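Local structure of inactivation-no-after-potential D protein (Drosophila melanogaster, 2QKU) at residues V6-K11 / V77-T82; G13-L18 / L69-N74. The protein probably acts as a scaffold that gathers proteins of the phototransduction pathway in fly photoreceptors through PDZ domains that bind short peptide segments of their partners. All coordinates share one frame; numbering follows the deposited sequence.

How the interactions relate
From the N terminus, the chain enters interaction 1 on strand 2-9, then passes through the loop at 13-18, the first half of interaction 2. It runs on through the strands from 18-23 to 56-57 and helix 38-43 before helix 63-71 brings 69-74 back against that loop. A short turn then leads into strand 76-83, where 77-82 pairs with 6-11. Interaction 2 therefore closes the inner loop and interaction 1 the outer one, which joins the first and last strands of the fold. The two contacts touch directly: L8 CD1 lies 4.0 Å from L16 CD2, and M79 SE packs 3.9 Å from F70 CZ, linking the terminal strand pair to the loop and helix beside the peptide groove.

Interaction 1: V6-K11 / V77-T82; sequences VDLMKK and VSMEVT
Strands 6-9 and 77-82 run antiparallel, the axes of these segments approaching to 4.8 Å, with V6-M79 and L8-V77 as hydrogen-bonded pairs flanking the non-hydrogen-bonded pair D7-S78. This is the pairing of first and last strands that closes the PDZ fold. Each hydrogen-bonded pair is joined twice, as when M79 N gives a bond of 2.8 Å to V6 O and V6 N returns one to M79 O.

The buried face carries V6, L8, V77 and M79, with L44 and I40 among the residues covering it. The selenomethionine M79 turns its chain end at chi3 (-111°) so that CE rests against both V6 and L8, 3.8 Å from V6 CG1 and 4.1 Å from L8 CD2. L8 runs alongside V77: its CG sits between the backbone N and carbonyl carbon (chi1 62°), which brings CD1 to 3.8 Å from V77 CB. At the edge of this patch K10 CB touches V77 CG2, while K10 NZ bonds to K11 O and K14 O. On the other face the hydroxyl of S78 donates through OG to D7 OD1 at 3.0 Å, meeting the syn side of the carboxylate 26° out of its plane.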
# COMPACT_ATOMS: atom_id res chain seq x y z
N VAL A 6 -1.50 3.06 -7.73
CA VAL A 6 -1.17 1.67 -7.97
C VAL A 6 -2.49 0.91 -7.98
O VAL A 6 -3.29 1.02 -7.05
CB VAL A 6 -0.25 1.10 -6.88
CG1 VAL A 6 0.04 -0.36 -7.18
CG2 VAL A 6 1.04 1.89 -6.83
N ASP A 7 -2.72 0.17 -9.06
CA ASP A 7 -3.94 -0.61 -9.22
C ASP A 7 -3.54 -2.00 -9.66
O ASP A 7 -2.75 -2.15 -10.59
CB ASP A 7 -4.84 0.03 -10.28
CG ASP A 7 -5.34 1.40 -9.87
OD1 ASP A 7 -6.23 1.47 -8.99
OD2 ASP A 7 -4.85 2.41 -10.42
N LEU A 8 -4.08 -3.01 -8.99
CA LEU A 8 -3.75 -4.38 -9.33
C LEU A 8 -4.89 -5.32 -8.96
O LEU A 8 -5.75 -4.97 -8.15
CB LEU A 8 -2.47 -4.80 -8.61
CG LEU A 8 -2.48 -4.80 -7.08
CD1 LEU A 8 -3.14 -6.07 -6.56
CD2 LEU A 8 -1.04 -4.72 -6.57
N MSE A 9 -4.87 -6.50 -9.55
CA MSE A 9 -5.87 -7.51 -9.28
C MSE A 9 -5.22 -8.50 -8.34
O MSE A 9 -4.25 -9.17 -8.71
CB MSE A 9 -6.27 -8.21 -10.57
CG MSE A 9 -7.24 -9.38 -10.39
SE MSE A 9 -8.92 -8.84 -9.60
CE MSE A 9 -9.16 -7.13 -10.52
N LYS A 10 -5.71 -8.59 -7.11
CA LYS A 10 -5.11 -9.52 -6.18
C LYS A 10 -5.55 -10.95 -6.48
O LYS A 10 -6.72 -11.19 -6.79
CB LYS A 10 -5.47 -9.19 -4.73
CG LYS A 10 -4.73 -10.09 -3.76
CD LYS A 10 -5.07 -9.84 -2.31
CE LYS A 10 -4.24 -10.76 -1.44
NZ LYS A 10 -4.35 -12.18 -1.90
N LYS A 11 -4.61 -11.88 -6.40
CA LYS A 11 -4.90 -13.27 -6.66
C LYS A 11 -4.97 -14.06 -5.35
O LYS A 11 -4.16 -13.84 -4.44
CB LYS A 11 -3.83 -13.88 -7.57
CG LYS A 11 -3.80 -13.26 -8.96
CD LYS A 11 -2.97 -14.09 -9.93
CE LYS A 11 -3.06 -13.55 -11.35
NZ LYS A 11 -2.38 -14.43 -12.35
N VAL A 77 -7.52 -3.98 -6.22
CA VAL A 77 -6.88 -3.20 -5.16
C VAL A 77 -6.41 -1.87 -5.75
O VAL A 77 -5.84 -1.82 -6.84
CB VAL A 77 -5.66 -3.96 -4.57
CG1 VAL A 77 -5.06 -3.15 -3.42
CG2 VAL A 77 -6.07 -5.34 -4.09
N SER A 78 -6.66 -0.79 -5.02
CA SER A 78 -6.26 0.53 -5.47
C SER A 78 -5.60 1.32 -4.34
O SER A 78 -6.14 1.38 -3.23
CB SER A 78 -7.47 1.30 -5.98
OG SER A 78 -7.11 2.61 -6.37
N MSE A 79 -4.45 1.91 -4.62
CA MSE A 79 -3.72 2.69 -3.62
C MSE A 79 -3.27 4.04 -4.17
O MSE A 79 -2.93 4.15 -5.34
CB MSE A 79 -2.45 1.95 -3.18
CG MSE A 79 -2.65 0.53 -2.68
SE MSE A 79 -0.93 -0.33 -2.38
CE MSE A 79 -0.99 -1.64 -3.80
N GLU A 80 -3.29 5.06 -3.31
CA GLU A 80 -2.80 6.38 -3.68
C GLU A 80 -1.50 6.46 -2.88
O GLU A 80 -1.50 6.31 -1.67
CB GLU A 80 -3.76 7.48 -3.24
CG GLU A 80 -4.82 7.79 -4.28
CD GLU A 80 -5.59 9.05 -3.96
OE1 GLU A 80 -4.94 10.11 -3.78
OE2 GLU A 80 -6.83 8.99 -3.89
N VAL A 81 -0.39 6.72 -3.57
CA VAL A 81 0.92 6.75 -2.94
C VAL A 81 1.70 8.05 -3.07
O VAL A 81 1.60 8.76 -4.07
CB VAL A 81 1.78 5.60 -3.51
CG1 VAL A 81 3.13 5.55 -2.83
CG2 VAL A 81 1.05 4.28 -3.35
N THR A 82 2.48 8.36 -2.03
CA THR A 82 3.34 9.55 -2.02
C THR A 82 4.77 9.09 -1.77
O THR A 82 5.03 8.35 -0.82
CB THR A 82 2.97 10.54 -0.90
OG1 THR A 82 1.62 10.98 -1.07
CG2 THR A 82 3.89 11.75 -0.95

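Interaction 2: G13-L18 / L69-N74; sequences GKELGL and LFKGAN
L16 and L18 meet the ring of F70 in a mainly apolar contact between the loop that joins strands 2-9 and 18-23 and the C-terminal part of helix 63-71. The two leucines reach the same ring atom from different directions. L18 CD1 comes to the ring edge, near its plane, 3.6 Å from F70 CE2 and 3.7 Å from F70 CZ, its side chain crossing that of F70 at about a right angle. L16 CD1 approaches obliquely: a chi1 of -58°, with CG anti to the carbonyl carbon, helps carry it to 3.7 Å from F70 CE2, and it also touches A73 CB at 4.3 Å. In sequence, E15-L16-G17-L18 matches the carboxylate-binding loop of PDZ domains, which lies at one end of the peptide groove between strand 18-23 and helix 63-71; G17 has the positive phi (79°) that favours glycine. Beyond the leucines, F70 stacks on F53, so the ring joins the loop to the sheet. With an alanine in place of F70, a gap would probably open beside L16 and L18, costing both leucines the surface they share and F53 its stacking partner. Just past the ring, A73 N bonds to F70 O at 3.1 Å. On the exposed side, E15 OE2 and K71 NZ have opposite charges but stay 4.5 Å apart, beyond a salt bridge.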
# COMPACT_ATOMS: atom_id res chain seq x y z
N GLY A 13 -4.40 -16.60 -2.58
CA GLY A 13 -3.19 -17.33 -2.24
C GLY A 13 -1.88 -16.56 -2.39
O GLY A 13 -0.84 -17.02 -1.91
N LYS A 14 -1.93 -15.40 -3.04
CA LYS A 14 -0.73 -14.60 -3.22
C LYS A 14 -0.87 -13.26 -2.50
O LYS A 14 -1.63 -12.39 -2.94
CB LYS A 14 -0.46 -14.35 -4.70
CG LYS A 14 0.91 -13.75 -4.97
CD LYS A 14 1.01 -13.15 -6.36
CE LYS A 14 0.84 -14.19 -7.45
NZ LYS A 14 0.96 -13.57 -8.80
N GLU A 15 -0.13 -13.09 -1.41
CA GLU A 15 -0.17 -11.85 -0.64
C GLU A 15 0.49 -10.72 -1.41
O GLU A 15 1.34 -10.95 -2.26
CB GLU A 15 0.57 -12.03 0.69
CG GLU A 15 0.34 -13.34 1.39
CD GLU A 15 1.07 -13.42 2.72
OE1 GLU A 15 2.28 -13.11 2.75
OE2 GLU A 15 0.44 -13.79 3.73
N LEU A 16 0.09 -9.49 -1.11
CA LEU A 16 0.67 -8.32 -1.76
C LEU A 16 2.17 -8.27 -1.44
O LEU A 16 2.97 -7.77 -2.22
CB LEU A 16 -0.02 -7.04 -1.29
CG LEU A 16 -1.54 -7.03 -1.54
CD1 LEU A 16 -2.15 -5.71 -1.10
CD2 LEU A 16 -1.81 -7.27 -3.01
N GLY A 17 2.53 -8.79 -0.26
CA GLY A 17 3.93 -8.83 0.15
C GLY A 17 4.49 -7.53 0.70
O GLY A 17 5.71 -7.34 0.70
N LEU A 18 3.61 -6.65 1.17
CA LEU A 18 4.03 -5.36 1.71
C LEU A 18 3.98 -5.34 3.24
O LEU A 18 2.98 -5.72 3.83
CB LEU A 18 3.12 -4.25 1.18
CG LEU A 18 3.00 -4.10 -0.34
CD1 LEU A 18 1.85 -3.17 -0.70
CD2 LEU A 18 4.32 -3.57 -0.87
N LEU A 69 -7.43 -3.14 6.94
CA LEU A 69 -7.99 -2.87 5.61
C LEU A 69 -7.08 -3.48 4.55
O LEU A 69 -7.55 -4.04 3.56
CB LEU A 69 -8.10 -1.36 5.36
CG LEU A 69 -9.19 -0.62 6.12
CD1 LEU A 69 -9.00 0.88 5.92
CD2 LEU A 69 -10.56 -1.07 5.63
N PHE A 70 -5.78 -3.35 4.78
CA PHE A 70 -4.81 -3.89 3.85
C PHE A 70 -4.94 -5.39 3.76
O PHE A 70 -4.98 -5.96 2.67
CB PHE A 70 -3.40 -3.55 4.31
CG PHE A 70 -2.55 -2.93 3.25
CD1 PHE A 70 -2.44 -1.55 3.16
CD2 PHE A 70 -1.88 -3.73 2.34
CE1 PHE A 70 -1.67 -0.96 2.17
CE2 PHE A 70 -1.10 -3.16 1.34
CZ PHE A 70 -0.99 -1.77 1.25
N LYS A 71 -5.00 -6.04 4.91
CA LYS A 71 -5.12 -7.48 4.97
C LYS A 71 -6.45 -7.97 4.41
O LYS A 71 -6.55 -9.11 3.94
CB LYS A 71 -4.94 -7.96 6.41
CG LYS A 71 -3.62 -8.69 6.64
CD LYS A 71 -2.45 -7.96 5.98
CE LYS A 71 -1.15 -8.72 6.19
NZ LYS A 71 -1.23 -10.13 5.70
N GLY A 72 -7.46 -7.11 4.45
CA GLY A 72 -8.76 -7.49 3.94
C GLY A 72 -8.84 -7.44 2.43
O GLY A 72 -9.82 -7.88 1.84
N ALA A 73 -7.79 -6.89 1.81
CA ALA A 73 -7.72 -6.76 0.35
C ALA A 73 -8.18 -8.00 -0.40
O ALA A 73 -7.72 -9.12 -0.13
CB ALA A 73 -6.31 -6.41 -0.07
N ASN A 74 -9.08 -7.81 -1.35
CA ASN A 74 -9.61 -8.90 -2.14
C ASN A 74 -10.12 -8.39 -3.48
O ASN A 74 -10.90 -7.43 -3.54
CB ASN A 74 -10.74 -9.59 -1.36
CG ASN A 74 -11.23 -10.84 -2.04
OD1 ASN A 74 -12.00 -10.78 -3.00
ND2 ASN A 74 -10.77 -11.99 -1.55